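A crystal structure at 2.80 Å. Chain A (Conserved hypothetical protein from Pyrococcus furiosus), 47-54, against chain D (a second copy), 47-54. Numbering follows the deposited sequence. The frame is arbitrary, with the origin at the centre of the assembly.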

# COMPACT_ATOMS: atom_id res chain seq x y z
N VAL A 47 11.67 25.08 -9.90
CA VAL A 47 11.77 24.22 -11.08
C VAL A 47 11.53 22.74 -10.75
O VAL A 47 11.71 22.28 -9.62
CB VAL A 47 13.15 24.35 -11.79
N ASP A 48 11.14 22.03 -11.78
CA ASP A 48 10.81 20.63 -11.71
C ASP A 48 11.56 20.00 -12.90
O ASP A 48 11.95 20.73 -13.82
CB ASP A 48 9.27 20.54 -11.80
CG ASP A 48 8.76 19.18 -12.23
OD1 ASP A 48 9.13 18.73 -13.33
OD2 ASP A 48 7.93 18.60 -11.50
N VAL A 49 11.76 18.69 -12.89
CA VAL A 49 12.49 18.00 -13.99
C VAL A 49 11.93 18.33 -15.38
O VAL A 49 12.62 18.14 -16.39
CB VAL A 49 12.47 16.46 -13.83
N ILE A 50 10.68 18.80 -15.43
CA ILE A 50 10.02 19.16 -16.68
C ILE A 50 10.06 20.68 -16.95
O ILE A 50 10.04 21.10 -18.10
CB ILE A 50 8.56 18.65 -16.73
CG1 ILE A 50 8.50 17.12 -16.56
CG2 ILE A 50 7.90 19.06 -18.01
CD1 ILE A 50 7.91 16.65 -15.24
N GLY A 51 10.12 21.50 -15.91
CA GLY A 51 10.30 22.93 -16.12
C GLY A 51 9.93 23.80 -14.94
O GLY A 51 10.04 23.37 -13.78
N ASN A 52 9.51 25.03 -15.24
CA ASN A 52 9.05 25.94 -14.19
C ASN A 52 7.87 25.35 -13.46
O ASN A 52 7.11 24.51 -14.00
CB ASN A 52 8.61 27.28 -14.74
CG ASN A 52 9.71 28.02 -15.41
OD1 ASN A 52 10.80 28.17 -14.86
ND2 ASN A 52 9.44 28.51 -16.61
N ARG A 53 7.73 25.81 -12.23
CA ARG A 53 6.57 25.48 -11.44
C ARG A 53 5.96 26.67 -10.72
O ARG A 53 4.75 26.70 -10.55
CB ARG A 53 6.90 24.34 -10.45
CG ARG A 53 6.78 22.92 -11.02
CD ARG A 53 5.78 22.83 -12.14
NE ARG A 53 4.79 21.77 -12.00
CZ ARG A 53 3.72 21.65 -12.79
NH1 ARG A 53 3.52 22.51 -13.78
NH2 ARG A 53 2.86 20.66 -12.59
N GLY A 54 6.74 27.66 -10.30
CA GLY A 54 6.13 28.82 -9.64
C GLY A 54 7.04 29.95 -9.23
O GLY A 54 8.18 29.75 -8.81
N VAL D 47 -1.14 20.56 -20.29
CA VAL D 47 -1.11 21.32 -19.02
C VAL D 47 -1.44 20.42 -17.82
O VAL D 47 -2.10 19.36 -17.94
CB VAL D 47 -2.10 22.52 -19.04
N ASP D 48 -0.92 20.83 -16.67
CA ASP D 48 -1.35 20.34 -15.37
C ASP D 48 -2.01 21.54 -14.70
O ASP D 48 -2.00 22.65 -15.28
CB ASP D 48 -0.16 19.84 -14.54
N VAL D 49 -2.57 21.35 -13.51
CA VAL D 49 -3.26 22.45 -12.79
C VAL D 49 -2.33 23.62 -12.46
O VAL D 49 -2.81 24.72 -12.19
CB VAL D 49 -3.92 21.97 -11.46
N ILE D 50 -1.01 23.38 -12.47
CA ILE D 50 -0.02 24.39 -12.08
C ILE D 50 0.51 25.17 -13.28
O ILE D 50 0.90 26.34 -13.15
CB ILE D 50 1.17 23.75 -11.34
CG1 ILE D 50 0.71 23.07 -10.04
CG2 ILE D 50 2.26 24.78 -11.04
CD1 ILE D 50 0.61 21.54 -10.13
N GLY D 51 0.55 24.53 -14.44
CA GLY D 51 0.98 25.20 -15.64
C GLY D 51 1.11 24.27 -16.81
O GLY D 51 0.60 23.14 -16.80
N ASN D 52 1.78 24.76 -17.84
CA ASN D 52 2.06 23.98 -19.04
C ASN D 52 3.06 22.89 -18.66
O ASN D 52 3.82 23.05 -17.70
CB ASN D 52 2.59 24.86 -20.19
N ARG D 53 3.02 21.78 -19.40
CA ARG D 53 3.95 20.68 -19.16
C ARG D 53 4.78 20.25 -20.37
O ARG D 53 5.90 19.80 -20.18
CB ARG D 53 3.23 19.44 -18.56
CG ARG D 53 2.82 19.53 -17.06
CD ARG D 53 3.68 20.47 -16.26
NE ARG D 53 4.50 19.81 -15.26
CZ ARG D 53 5.64 20.30 -14.77
NH1 ARG D 53 6.16 21.46 -15.20
NH2 ARG D 53 6.29 19.62 -13.84
N GLY D 54 4.28 20.37 -21.60
CA GLY D 54 5.07 19.91 -22.73
C GLY D 54 4.38 20.05 -24.06
O GLY D 54 3.18 19.81 -24.18

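Two copies of the same turn meet in a near-symmetric, side-chain-mediated contact, built around a pair of stacked arginines and without a clear hydrogen bond from one stretch to the other. The strands that carry the arginines, ending at Gly54 in each chain, run nearly antiparallel, at 165°, but their axes come no closer than 8.0 Å. The register is reciprocal: the CA of Ile50(A) lies 6.7 Å from the CA of Arg53(D), and the CA of Arg53(A) lies 6.7 Å from the CA of Ile50(D). That spacing is too wide for backbone pairing and leaves the gap to side chains.

Each turn is closed within its own chain. Asp48(A) N donates to Gly51(A) O at 2.6 Å, with a weak return bond from Gly51(A) N to Asp48(A) O at 2.9 Å; in chain D the bond from Asp48(D) N to Gly51(D) O measures 2.8 Å. The phi/psi of Gly51(A), 162/-151, would jam a CB against the preceding carbonyl oxygen, so glycine suits this position.

Arg53 dominates the buried area on both sides. Its CA-to-CB bond points sideways, yet the end of the side chain reaches the partner, and the two guanidinium groups lie flat on each other, centres 3.1 Å apart and planes at 8°. Like charges therefore sit close, with Arg53(A) NH1 3.2 Å from Arg53(D) NH1; both are donors, so no hydrogen bond joins them. Stacking leaves the NH groups free to point outward in the guanidinium planes, where acceptors can be met.

One such acceptor is Asp48(A), at the edge of the Arg53(D) guanidinium: its OD1 forms a salt bridge with Arg53(D) NH2 at 3.0 Å, offsetting part of the paired positive charge. The same OD1 accepts a hydrogen bond from Ile50(A) N at 2.6 Å, tying the carboxylate to its own turn. In chain D the Asp48(D) carboxylate is not modelled, and its CB lies 3.7 Å from Arg53(A) NH2.

Ile50 covers the remaining face of each guanidinium, so the order through the stack is isoleucine, arginine, arginine, isoleucine. Ile50(A) CD1 comes within 3.7 Å of Arg53(D) NH2, and Ile50(D) CD1 within 3.4 Å of Arg53(A) NH2. Both isoleucines also press on the opposing backbone, with Ile50(A) CG2 3.0 Å from Arg53(D) O and Ile50(D) CG2 3.2 Å from Arg53(A) O, both tight approaches. Together the two stretches bury 397 Å².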